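Long-range contacts in alanine racemase (Acinetobacter baumannii, PDB 4QHR), which belongs to the alanine racemase family, and pairs an N-terminal TIM-barrel domain with a C-terminal domain built mainly of beta strands: residues T235-I240 against G317-L322; I271-G276 against V300-I305; R279-Q284 against D330-A335. All blocks are in the same frame, centred on the assembly; numbering follows the deposited sequence.

In the fold
All three contacts lie in the C-terminal domain, yet each joins its parts by a different chemistry. Contact 1 is strand pairing: a ladder of backbone bonds with apolar groups on one face and polar groups on the other. Contact 2, fully buried, sets two irregular loops together through an aromatic face and two amide bonds, beside two aspartates that share R350. Contact 3, partly exposed, fastens a loop to the end of a helix, with a salt bridge at the surface. F236, A238 and L322 of contact 1 pack on I271 of contact 2. Y281 of contact 3 reaches V300 of contact 2, while L322 touches V332. Contacts 2 and 3 also meet the second subunit.

Contact 1 of 3, residues T235-I240 against G317-L322; sequences TFTAEI and GTQVEL
T235 opens the pairing from its margin, where its CG2 rests 4.0 Å from CG of E321; the side chains cross at about a right angle. The carboxylate of E321 itself is engaged further on, by H326 and the backbone of R327. At F236 the main-chain O accepts the amide of L322 in a short bond, 2.7 Å from N to O. The F236 CG stands anti to the backbone N (chi1 -176°), and L322 CD1 sits over the centre of the ring, 3.9 Å from the centroid, as a CH-pi contact. T237 pairs with E321 and makes a CA-H...O contact with V320 O, with its OG1 3.2 Å from NE2 of Q319.

A238 and V320 form the antiparallel hydrogen-bonded pair in the middle, each amide giving a bond to the other's carbonyl; the flanking T237-E321 and E239-Q319 pairs are non-hydrogen-bonded. This is the ladder by which strand 319-321 joins the long strand 234-246 in the mixed sheet of the domain. Side chains alternate, so A238 and V320 share one face, where both touch V269 of strand 264-269, whereas T237, E239, Q319 and E321 lie on the other face.

E239 runs extended beyond CG, laying its carboxylate carbon CD 3.3 Å from G317 O. A water donates to that G317 O and, weakly, to E239 OE2. At I240 the backbone grips the turn twice, its N bonded to T318 O at 2.9 Å and its O receiving G317 N at 3.0 Å. Its CG1 lies 3.8 Å from V320 CG2, at about a right angle, and its CD1 runs beside T318.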
ATOM      1  N   THR A 235       6.274 -12.579   7.327  1.00  7.25           N
ATOM      2  CA  THR A 235       4.940 -13.092   7.657  1.00  7.46           C
ATOM      3  C   THR A 235       4.005 -11.938   8.012  1.00  7.49           C
ATOM      4  O   THR A 235       4.327 -11.079   8.888  1.00  7.85           O
ATOM      5  CB  THR A 235       5.015 -14.106   8.791  1.00  7.52           C
ATOM      6  OG1 THR A 235       5.991 -15.081   8.434  1.00  7.51           O
ATOM      7  CG2 THR A 235       3.667 -14.824   8.930  1.00  7.51           C
ATOM      8  N   PHE A 236       2.837 -11.900   7.373  1.00  7.45           N
ATOM      9  CA  PHE A 236       1.862 -10.811   7.569  1.00  7.55           C
ATOM     10  C   PHE A 236       0.666 -11.479   8.266  1.00  8.06           C
ATOM     11  O   PHE A 236       0.022 -12.365   7.694  1.00  7.83           O
ATOM     12  CB  PHE A 236       1.509 -10.222   6.194  1.00  7.64           C
ATOM     13  CG  PHE A 236       0.577  -9.010   6.196  1.00  7.69           C
ATOM     14  CD1 PHE A 236       0.459  -8.117   7.278  1.00  7.72           C
ATOM     15  CD2 PHE A 236      -0.144  -8.733   5.058  1.00  7.92           C
ATOM     16  CE1 PHE A 236      -0.399  -7.011   7.191  1.00  7.75           C
ATOM     17  CE2 PHE A 236      -1.001  -7.655   4.970  1.00  7.82           C
ATOM     18  CZ  PHE A 236      -1.137  -6.801   6.036  1.00  7.98           C
ATOM     19  N   THR A 237       0.404 -11.065   9.513  1.00  8.57           N
ATOM     20  CA  THR A 237      -0.711 -11.617  10.308  1.00  8.76           C
ATOM     21  C   THR A 237      -1.760 -10.626  10.811  1.00  8.89           C
ATOM     22  O   THR A 237      -1.556  -9.429  10.865  1.00  8.94           O
ATOM     23  CB  THR A 237      -0.202 -12.446  11.516  1.00  8.58           C
ATOM     24  OG1 THR A 237       0.274 -11.585  12.566  1.00  8.72           O
ATOM     25  CG2 THR A 237       0.884 -13.442  11.059  1.00  9.01           C
ATOM     26  N   ALA A 238      -2.929 -11.177  11.172  1.00  9.24           N
ATOM     27  CA  ALA A 238      -3.971 -10.453  11.875  1.00  9.45           C
ATOM     28  C   ALA A 238      -4.749 -11.483  12.751  1.00  9.86           C
ATOM     29  O   ALA A 238      -4.306 -12.609  12.914  1.00 11.29           O
ATOM     30  CB  ALA A 238      -4.878  -9.686  10.898  1.00  9.17           C
ATOM     31  N   GLU A 239      -5.850 -11.094  13.348  1.00 10.08           N
ATOM     32  CA  GLU A 239      -6.611 -11.974  14.219  1.00 10.26           C
ATOM     33  C   GLU A 239      -8.093 -11.927  13.912  1.00  9.77           C
ATOM     34  O   GLU A 239      -8.643 -10.955  13.340  1.00  9.45           O
ATOM     35  CB  GLU A 239      -6.376 -11.607  15.721  1.00 10.74           C
ATOM     36  CG  GLU A 239      -5.060 -12.157  16.266  1.00 11.61           C
ATOM     37  CD  GLU A 239      -4.857 -11.784  17.712  1.00 12.81           C
ATOM     38  OE1 GLU A 239      -5.848 -11.317  18.361  1.00 14.21           O
ATOM     39  OE2 GLU A 239      -3.727 -11.956  18.190  1.00 13.53           O
ATOM     40  N   ILE A 240      -8.735 -13.016  14.294  1.00  9.76           N
ATOM     41  CA  ILE A 240     -10.201 -13.087  14.263  1.00  9.92           C
ATOM     42  C   ILE A 240     -10.847 -12.189  15.315  1.00  9.56           C
ATOM     43  O   ILE A 240     -10.558 -12.300  16.484  1.00  9.35           O
ATOM     44  CB  ILE A 240     -10.696 -14.527  14.381  1.00 10.04           C
ATOM     45  CG1 ILE A 240     -10.322 -15.235  13.082  1.00 10.38           C
ATOM     46  CG2 ILE A 240     -12.213 -14.524  14.592  1.00 10.04           C
ATOM     47  CD1 ILE A 240     -10.576 -16.737  13.051  1.00 10.74           C
ATOM     48  N   GLY A 317      -9.664 -14.129  18.621  1.00 14.42           N
ATOM     49  CA  GLY A 317      -8.231 -14.013  18.900  1.00 14.03           C
ATOM     50  C   GLY A 317      -7.356 -14.957  18.110  1.00 13.85           C
ATOM     51  O   GLY A 317      -6.141 -14.831  18.182  1.00 15.22           O
ATOM     52  N   THR A 318      -7.933 -15.906  17.388  1.00 12.78           N
ATOM     53  CA  THR A 318      -7.127 -16.853  16.607  1.00 13.53           C
ATOM     54  C   THR A 318      -6.354 -16.087  15.539  1.00 13.28           C
ATOM     55  O   THR A 318      -6.905 -15.184  14.908  1.00 11.63           O
ATOM     56  CB  THR A 318      -7.991 -17.882  15.917  1.00 13.74           C
ATOM     57  OG1 THR A 318      -8.481 -18.794  16.894  1.00 13.27           O
ATOM     58  CG2 THR A 318      -7.286 -18.617  14.817  1.00 13.75           C
ATOM     59  N   GLN A 319      -5.092 -16.492  15.392  1.00 13.69           N
ATOM     60  CA  GLN A 319      -4.120 -15.828  14.563  1.00 14.93           C
ATOM     61  C   GLN A 319      -4.351 -16.287  13.145  1.00 11.97           C
ATOM     62  O   GLN A 319      -4.605 -17.406  12.919  1.00 11.21           O
ATOM     63  CB  GLN A 319      -2.674 -16.133  15.022  1.00 17.69           C
ATOM     64  CG  GLN A 319      -2.048 -15.017  15.873  1.00 21.63           C
ATOM     65  CD  GLN A 319      -0.541 -14.888  15.624  1.00 25.59           C
ATOM     66  OE1 GLN A 319       0.244 -15.565  16.289  1.00 28.79           O
ATOM     67  NE2 GLN A 319      -0.124 -14.003  14.660  1.00 27.02           N
ATOM     68  N   VAL A 320      -4.269 -15.377  12.213  1.00 10.70           N
ATOM     69  CA  VAL A 320      -4.565 -15.636  10.817  1.00  9.98           C
ATOM     70  C   VAL A 320      -3.391 -15.103   9.962  1.00  9.84           C
ATOM     71  O   VAL A 320      -2.995 -13.929  10.126  1.00 10.10           O
ATOM     72  CB  VAL A 320      -5.845 -14.889  10.397  1.00  9.87           C
ATOM     73  CG1 VAL A 320      -6.129 -15.037   8.898  1.00  9.54           C
ATOM     74  CG2 VAL A 320      -7.030 -15.401  11.205  1.00 10.12           C
ATOM     75  N   GLU A 321      -2.829 -15.966   9.122  1.00  9.53           N
ATOM     76  CA  GLU A 321      -1.707 -15.614   8.282  1.00  9.68           C
ATOM     77  C   GLU A 321      -2.177 -15.182   6.905  1.00  9.77           C
ATOM     78  O   GLU A 321      -2.821 -15.960   6.176  1.00  9.82           O
ATOM     79  CB  GLU A 321      -0.738 -16.796   8.163  1.00  9.59           C
ATOM     80  CG  GLU A 321       0.429 -16.530   7.199  1.00  9.62           C
ATOM     81  CD  GLU A 321       1.366 -17.741   7.117  1.00 10.06           C
ATOM     82  OE1 GLU A 321       1.558 -18.374   8.185  1.00 11.06           O
ATOM     83  OE2 GLU A 321       1.848 -18.076   6.019  1.00  9.39           O
ATOM     84  N   LEU A 322      -1.844 -13.949   6.521  1.00  9.77           N
ATOM     85  CA  LEU A 322      -2.224 -13.438   5.214  1.00  9.26           C
ATOM     86  C   LEU A 322      -1.196 -13.832   4.184  1.00  9.26           C
ATOM     87  O   LEU A 322      -1.533 -14.236   3.081  1.00  9.09           O
ATOM     88  CB  LEU A 322      -2.433 -11.950   5.286  1.00  9.86           C
ATOM     89  CG  LEU A 322      -3.445 -11.702   6.395  1.00 10.42           C
ATOM     90  CD1 LEU A 322      -3.173 -10.375   6.994  1.00 10.91           C
ATOM     91  CD2 LEU A 322      -4.866 -11.937   5.896  1.00 10.22           C
TER
HETATM   92  O   HOH W   1      -4.535 -14.362  20.119  1.00 20.48           O

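Contact 2 of 3, residues I271-G276 against V300-I305; sequences IGYGDG and VSMDMI
The Y273 CG lies between its own backbone N and carbonyl carbon (chi1 62°), which carries the ring against M302, whose CA stands 3.6 Å from the ring centroid in a CH-pi contact over the face. M302 CG, anti to its backbone N (chi1 -168°), lies near Y273 CE1 and G274 CA. A bend at chi3 (-68°) turns the methyl CE back to 3.7 Å from Y273 OH, while V300 O meets the ring edge in its plane.

Two amides fix the loops to each other: Y273 N bonds S301 O at 3.0 Å, and G274 N bonds M302 O at 2.7 Å, on a lone pair in the carbonyl plane. The bare CA of G272 comes within 3.2 Å of S301 O. A beta turn spans G272 to D275, and the D275 OD2 closes back on G272 N through its anti lone pair. Buried D275 is salt-bridged to R2 and R350, and R350 also to D303, which would probably offset the like charges.

I271 CG2 lies 3.8 Å from I305 CD1, where I271 packs on F236 and A238 of strand 234-246; I305 is hydrogen-bonded through its backbone to V269 of strand 264-269, and Y273 packs on Y341, in helix 340-345 of the second subunit.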
ATOM      1  N   ILE A 271      -7.833  -7.237   9.250  1.00  6.00           N
ATOM      2  CA  ILE A 271      -6.953  -6.666   8.214  1.00  5.87           C
ATOM      3  C   ILE A 271      -7.791  -6.231   7.045  1.00  5.86           C
ATOM      4  O   ILE A 271      -8.858  -6.829   6.812  1.00  6.03           O
ATOM      5  CB  ILE A 271      -5.932  -7.700   7.773  1.00  5.84           C
ATOM      6  CG1 ILE A 271      -4.658  -7.002   7.349  1.00  5.93           C
ATOM      7  CG2 ILE A 271      -6.456  -8.584   6.611  1.00  5.84           C
ATOM      8  CD1 ILE A 271      -3.864  -6.474   8.520  1.00  5.93           C
ATOM      9  N   GLY A 272      -7.332  -5.208   6.301  1.00  5.65           N
ATOM     10  CA  GLY A 272      -7.977  -4.858   5.037  1.00  5.66           C
ATOM     11  C   GLY A 272      -7.036  -4.047   4.181  1.00  5.63           C
ATOM     12  O   GLY A 272      -5.824  -3.987   4.473  1.00  5.83           O
ATOM     13  N   TYR A 273      -7.557  -3.381   3.159  1.00  5.65           N
ATOM     14  CA  TYR A 273      -6.679  -2.686   2.249  1.00  5.62           C
ATOM     15  C   TYR A 273      -6.068  -1.465   2.850  1.00  5.49           C
ATOM     16  O   TYR A 273      -5.077  -1.002   2.325  1.00  5.47           O
ATOM     17  CB  TYR A 273      -7.276  -2.405   0.861  1.00  5.66           C
ATOM     18  CG  TYR A 273      -8.496  -1.505   0.911  1.00  5.68           C
ATOM     19  CD1 TYR A 273      -8.389  -0.143   1.031  1.00  5.76           C
ATOM     20  CD2 TYR A 273      -9.778  -2.059   0.794  1.00  5.81           C
ATOM     21  CE1 TYR A 273      -9.536   0.674   1.060  1.00  5.74           C
ATOM     22  CE2 TYR A 273     -10.891  -1.279   0.796  1.00  5.71           C
ATOM     23  CZ  TYR A 273     -10.774   0.063   0.964  1.00  5.91           C
ATOM     24  OH  TYR A 273     -11.971   0.784   1.017  1.00  6.02           O
ATOM     25  N   GLY A 274      -6.626  -0.974   3.965  1.00  5.73           N
ATOM     26  CA  GLY A 274      -6.026   0.107   4.744  1.00  5.75           C
ATOM     27  C   GLY A 274      -4.765  -0.293   5.469  1.00  5.80           C
ATOM     28  O   GLY A 274      -4.003   0.594   5.935  1.00  5.58           O
ATOM     29  N   ASP A 275      -4.543  -1.609   5.589  1.00  6.04           N
ATOM     30  CA  ASP A 275      -3.266  -2.145   6.058  1.00  6.25           C
ATOM     31  C   ASP A 275      -2.322  -2.532   4.931  1.00  6.44           C
ATOM     32  O   ASP A 275      -1.170  -2.845   5.183  1.00  6.50           O
ATOM     33  CB  ASP A 275      -3.497  -3.373   6.885  1.00  6.07           C
ATOM     34  CG  ASP A 275      -4.404  -3.113   7.991  1.00  6.03           C
ATOM     35  OD1 ASP A 275      -3.871  -2.572   8.991  1.00  5.88           O
ATOM     36  OD2 ASP A 275      -5.634  -3.396   7.833  1.00  5.70           O
ATOM     37  N   GLY A 276      -2.817  -2.492   3.718  1.00  6.55           N
ATOM     38  CA  GLY A 276      -2.074  -2.950   2.552  1.00  6.56           C
ATOM     39  C   GLY A 276      -2.397  -4.377   2.132  1.00  6.88           C
ATOM     40  O   GLY A 276      -1.762  -4.885   1.239  1.00  6.79           O
ATOM     41  N   VAL A 300     -13.118  -7.391   0.266  1.00 11.00           N
ATOM     42  CA  VAL A 300     -12.163  -6.892   1.265  1.00 10.52           C
ATOM     43  C   VAL A 300     -12.483  -5.415   1.528  1.00  9.74           C
ATOM     44  O   VAL A 300     -12.552  -4.615   0.590  1.00  8.85           O
ATOM     45  CB  VAL A 300     -10.715  -7.061   0.722  1.00 10.90           C
ATOM     46  CG1 VAL A 300      -9.663  -6.341   1.548  1.00 10.93           C
ATOM     47  CG2 VAL A 300     -10.419  -8.524   0.529  1.00 10.93           C
ATOM     48  N   SER A 301     -12.647  -5.043   2.791  1.00  9.16           N
ATOM     49  CA  SER A 301     -12.908  -3.630   3.103  1.00  9.36           C
ATOM     50  C   SER A 301     -11.607  -2.947   3.590  1.00  8.63           C
ATOM     51  O   SER A 301     -10.533  -3.545   3.561  1.00  7.81           O
ATOM     52  CB  SER A 301     -14.061  -3.535   4.117  1.00  9.99           C
ATOM     53  OG  SER A 301     -13.690  -4.035   5.365  1.00 11.29           O
ATOM     54  N   MET A 302     -11.730  -1.699   3.998  1.00  7.87           N
ATOM     55  CA  MET A 302     -10.561  -0.955   4.420  1.00  7.72           C
ATOM     56  C   MET A 302      -9.882  -1.640   5.592  1.00  7.71           C
ATOM     57  O   MET A 302      -8.689  -1.730   5.581  1.00  7.39           O
ATOM     58  CB  MET A 302     -10.912   0.491   4.723  1.00  7.50           C
ATOM     59  CG  MET A 302      -9.670   1.381   4.893  1.00  7.45           C
ATOM     60  SD  MET A 302     -10.129   3.122   5.013  1.00  7.50           S
ATOM     61  CE  MET A 302     -10.734   3.400   3.344  1.00  7.73           C
ATOM     62  N   ASP A 303     -10.670  -2.086   6.593  1.00  8.02           N
ATOM     63  CA  ASP A 303     -10.196  -2.559   7.871  1.00  8.67           C
ATOM     64  C   ASP A 303     -10.467  -4.014   8.211  1.00  8.75           C
ATOM     65  O   ASP A 303      -9.948  -4.533   9.222  1.00  9.53           O
ATOM     66  CB  ASP A 303     -10.847  -1.740   8.978  1.00  9.03           C
ATOM     67  CG  ASP A 303     -10.665  -0.257   8.767  1.00  8.99           C
ATOM     68  OD1 ASP A 303      -9.608   0.242   8.346  1.00  8.89           O
ATOM     69  OD2 ASP A 303     -11.635   0.435   9.044  1.00  9.69           O
ATOM     70  N   MET A 304     -11.215  -4.696   7.380  1.00  8.62           N
ATOM     71  CA  MET A 304     -11.681  -6.040   7.710  1.00  8.75           C
ATOM     72  C   MET A 304     -11.836  -6.923   6.475  1.00  8.35           C
ATOM     73  O   MET A 304     -12.100  -6.402   5.384  1.00  7.51           O
ATOM     74  CB  MET A 304     -13.041  -5.953   8.354  1.00  9.38           C
ATOM     75  CG  MET A 304     -13.022  -5.549   9.792  1.00 10.15           C
ATOM     76  SD  MET A 304     -14.699  -5.301  10.438  1.00 11.82           S
ATOM     77  CE  MET A 304     -15.152  -3.681   9.824  1.00 10.96           C
ATOM     78  N   ILE A 305     -11.643  -8.228   6.687  1.00  7.99           N
ATOM     79  CA  ILE A 305     -11.986  -9.244   5.702  1.00  7.81           C
ATOM     80  C   ILE A 305     -12.824 -10.335   6.360  1.00  7.92           C
ATOM     81  O   ILE A 305     -12.810 -10.512   7.610  1.00  7.49           O
ATOM     82  CB  ILE A 305     -10.726  -9.872   4.968  1.00  7.63           C
ATOM     83  CG1 ILE A 305      -9.887 -10.727   5.922  1.00  7.52           C
ATOM     84  CG2 ILE A 305      -9.910  -8.814   4.304  1.00  7.58           C
ATOM     85  CD1 ILE A 305      -8.660 -11.403   5.331  1.00  7.46           C
TER

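Contact 3 of 3, residues R279-Q284 against D330-A335; sequences RAYVKQ and DDVAEA
V282 and A335 meet through the backbone: V282 N gives a 2.7 Å bond to A335 O, the donor nearly along the C=O axis at 170°, and K283 N adds a weak second bond of 3.5 Å to that same oxygen.

Y281, just before this pair, comes close with both backbone and ring. Its CA lies 3.3 Å from A335 O, and the aromatic CD2 packs against the methyl CB of A335 at 3.9 Å. CG stands anti to the carbonyl carbon (chi1 -69°), and the ring brings its CE2 edge near V332 O, at 4.2 Å and close to the ring plane. The hydroxyl OH of Y281 is occupied by P278 O. The main-chain O of Q284 lies 3.8 Å from the same methyl of A335, so CB is touched by Y281 and Q284 alike.

What the loop covers is the C-terminal end of helix 329-335. Two successive amides of a loop distant in sequence reach A335 O in the last turn of the helix. The loop itself runs from strand 264-269 to strand 286-289, so the contact lays a connection of the beta domain across a helix end. V332, one turn earlier, is buried and touches L343 of helix 340-345, and its CG1 lies near the Y281 ring.

V282 CG2 packs over A335 O and E334 O. In K283 a bend at chi3 (-35°) sets CE near the E334 carboxylate, and NZ, beyond it, lies 3.1 Å from E334 OE2 in a salt bridge whose hydrogen bond is weak, between exposed side chains that cross obliquely. Before the touching residues, R279 leaves for the second subunit, where its N is hydrogen-bonded to E342 and its NH1 to T338, both of that neighbouring chain.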
ATOM      1  N   ARG A 279      -7.228  -5.641  -2.256  1.00  9.90           N
ATOM      2  CA  ARG A 279      -8.675  -5.679  -2.284  1.00 10.81           C
ATOM      3  C   ARG A 279      -9.216  -6.553  -3.386  1.00 12.03           C
ATOM      4  O   ARG A 279     -10.162  -7.324  -3.133  1.00 13.35           O
ATOM      5  CB  ARG A 279      -9.249  -4.256  -2.515  1.00 11.00           C
ATOM      6  CG  ARG A 279     -10.739  -4.144  -2.622  1.00 11.41           C
ATOM      7  CD  ARG A 279     -11.243  -2.702  -2.806  1.00 11.87           C
ATOM      8  NE  ARG A 279     -12.658  -2.725  -3.191  1.00 12.08           N
ATOM      9  CZ  ARG A 279     -13.106  -2.892  -4.450  1.00 12.75           C
ATOM     10  NH1 ARG A 279     -12.260  -2.996  -5.490  1.00 13.54           N
ATOM     11  NH2 ARG A 279     -14.410  -2.900  -4.694  1.00 12.58           N
ATOM     12  N   ALA A 280      -8.696  -6.396  -4.592  1.00 11.52           N
ATOM     13  CA  ALA A 280      -9.430  -6.874  -5.757  1.00 12.87           C
ATOM     14  C   ALA A 280      -8.809  -8.174  -6.319  1.00 13.25           C
ATOM     15  O   ALA A 280      -7.681  -8.179  -6.771  1.00 14.99           O
ATOM     16  CB  ALA A 280      -9.515  -5.783  -6.817  1.00 12.41           C
ATOM     17  N   TYR A 281      -9.551  -9.260  -6.263  1.00 12.85           N
ATOM     18  CA  TYR A 281      -9.034 -10.558  -6.642  1.00 13.33           C
ATOM     19  C   TYR A 281      -9.614 -11.029  -7.947  1.00 13.82           C
ATOM     20  O   TYR A 281     -10.720 -10.682  -8.288  1.00 15.73           O
ATOM     21  CB  TYR A 281      -9.281 -11.531  -5.505  1.00 13.06           C
ATOM     22  CG  TYR A 281      -8.416 -11.173  -4.368  1.00 12.99           C
ATOM     23  CD1 TYR A 281      -8.812 -10.201  -3.469  1.00 13.05           C
ATOM     24  CD2 TYR A 281      -7.159 -11.754  -4.199  1.00 13.16           C
ATOM     25  CE1 TYR A 281      -8.006  -9.828  -2.387  1.00 13.06           C
ATOM     26  CE2 TYR A 281      -6.331 -11.378  -3.116  1.00 12.84           C
ATOM     27  CZ  TYR A 281      -6.774 -10.412  -2.214  1.00 12.64           C
ATOM     28  OH  TYR A 281      -5.978 -10.017  -1.134  1.00 12.56           O
ATOM     29  N   VAL A 282      -8.854 -11.807  -8.691  1.00 14.36           N
ATOM     30  CA  VAL A 282      -9.318 -12.335  -9.974  1.00 15.55           C
ATOM     31  C   VAL A 282      -9.568 -13.876  -9.960  1.00 15.27           C
ATOM     32  O   VAL A 282     -10.075 -14.450 -10.934  1.00 14.46           O
ATOM     33  CB  VAL A 282      -8.343 -11.967 -11.115  1.00 15.58           C
ATOM     34  CG1 VAL A 282      -8.296 -10.479 -11.319  1.00 16.06           C
ATOM     35  CG2 VAL A 282      -6.980 -12.495 -10.836  1.00 15.97           C
ATOM     36  N   LYS A 283      -9.162 -14.512  -8.853  1.00 15.45           N
ATOM     37  CA  LYS A 283      -9.389 -15.925  -8.561  1.00 16.13           C
ATOM     38  C   LYS A 283      -9.586 -15.931  -7.072  1.00 15.34           C
ATOM     39  O   LYS A 283      -9.272 -14.935  -6.422  1.00 14.02           O
ATOM     40  CB  LYS A 283      -8.139 -16.772  -8.862  1.00 19.28           C
ATOM     41  CG  LYS A 283      -7.293 -16.306 -10.043  1.00 22.01           C
ATOM     42  CD  LYS A 283      -6.247 -17.315 -10.540  1.00 25.87           C
ATOM     43  CE  LYS A 283      -5.597 -18.171  -9.447  1.00 28.73           C
ATOM     44  NZ  LYS A 283      -4.781 -19.269 -10.062  1.00 31.99           N
ATOM     45  N   GLN A 284     -10.010 -17.064  -6.524  1.00 14.29           N
ATOM     46  CA  GLN A 284     -10.232 -17.217  -5.084  1.00 14.57           C
ATOM     47  C   GLN A 284      -8.893 -17.122  -4.287  1.00 12.41           C
ATOM     48  O   GLN A 284      -7.872 -17.728  -4.653  1.00 10.34           O
ATOM     49  CB  GLN A 284     -10.913 -18.573  -4.833  1.00 17.04           C
ATOM     50  CG  GLN A 284     -11.364 -18.831  -3.398  1.00 20.25           C
ATOM     51  CD  GLN A 284     -12.304 -20.041  -3.273  1.00 24.31           C
ATOM     52  OE1 GLN A 284     -12.137 -21.104  -3.945  1.00 28.82           O
ATOM     53  NE2 GLN A 284     -13.295 -19.911  -2.391  1.00 26.65           N
ATOM     54  N   ASP A 330       3.542 -15.033  -3.167  1.00  7.97           N
ATOM     55  CA  ASP A 330       3.321 -15.110  -4.642  1.00  8.27           C
ATOM     56  C   ASP A 330       1.994 -15.790  -5.053  1.00  8.57           C
ATOM     57  O   ASP A 330       1.484 -15.532  -6.135  1.00  8.69           O
ATOM     58  CB  ASP A 330       4.504 -15.796  -5.370  1.00  8.54           C
ATOM     59  CG  ASP A 330       5.769 -15.034  -5.225  1.00  8.61           C
ATOM     60  OD1 ASP A 330       5.797 -13.890  -5.702  1.00  9.56           O
ATOM     61  OD2 ASP A 330       6.709 -15.577  -4.615  1.00  9.39           O
ATOM     62  N   ASP A 331       1.445 -16.671  -4.218  1.00  8.92           N
ATOM     63  CA  ASP A 331       0.099 -17.217  -4.493  1.00  8.85           C
ATOM     64  C   ASP A 331      -0.973 -16.143  -4.239  1.00  8.37           C
ATOM     65  O   ASP A 331      -1.936 -16.001  -4.994  1.00  7.97           O
ATOM     66  CB  ASP A 331      -0.192 -18.471  -3.675  1.00  9.46           C
ATOM     67  CG  ASP A 331       0.704 -19.635  -4.039  1.00 10.50           C
ATOM     68  OD1 ASP A 331       1.176 -19.654  -5.166  1.00 12.82           O
ATOM     69  OD2 ASP A 331       0.946 -20.522  -3.226  1.00 10.60           O
ATOM     70  N   VAL A 332      -0.815 -15.381  -3.160  1.00  7.98           N
ATOM     71  CA  VAL A 332      -1.720 -14.242  -2.915  1.00  7.81           C
ATOM     72  C   VAL A 332      -1.636 -13.252  -4.073  1.00  7.82           C
ATOM     73  O   VAL A 332      -2.675 -12.800  -4.614  1.00  7.52           O
ATOM     74  CB  VAL A 332      -1.416 -13.493  -1.588  1.00  7.25           C
ATOM     75  CG1 VAL A 332      -2.400 -12.392  -1.405  1.00  7.18           C
ATOM     76  CG2 VAL A 332      -1.481 -14.431  -0.418  1.00  7.35           C
ATOM     77  N   ALA A 333      -0.408 -12.912  -4.480  1.00  8.19           N
ATOM     78  CA  ALA A 333      -0.255 -12.054  -5.667  1.00  8.65           C
ATOM     79  C   ALA A 333      -0.998 -12.542  -6.925  1.00  9.50           C
ATOM     80  O   ALA A 333      -1.688 -11.775  -7.603  1.00  8.85           O
ATOM     81  CB  ALA A 333       1.212 -11.841  -5.985  1.00  8.56           C
ATOM     82  N   GLU A 334      -0.823 -13.798  -7.224  1.00 10.57           N
ATOM     83  CA  GLU A 334      -1.436 -14.373  -8.415  1.00 12.74           C
ATOM     84  C   GLU A 334      -2.961 -14.275  -8.329  1.00 11.67           C
ATOM     85  O   GLU A 334      -3.593 -13.862  -9.286  1.00 11.30           O
ATOM     86  CB  GLU A 334      -0.984 -15.830  -8.620  1.00 15.36           C
ATOM     87  CG  GLU A 334      -1.629 -16.458  -9.849  1.00 19.65           C
ATOM     88  CD  GLU A 334      -1.676 -17.985  -9.838  1.00 24.79           C
ATOM     89  OE1 GLU A 334      -1.579 -18.626  -8.769  1.00 31.23           O
ATOM     90  OE2 GLU A 334      -1.865 -18.559 -10.929  1.00 33.06           O
ATOM     91  N   ALA A 335      -3.547 -14.551  -7.161  1.00 11.20           N
ATOM     92  CA  ALA A 335      -4.990 -14.348  -6.992  1.00 10.77           C
ATOM     93  C   ALA A 335      -5.430 -12.908  -7.125  1.00 10.24           C
ATOM     94  O   ALA A 335      -6.562 -12.628  -7.489  1.00  9.42           O
ATOM     95  CB  ALA A 335      -5.459 -14.918  -5.664  1.00 10.95           C
TER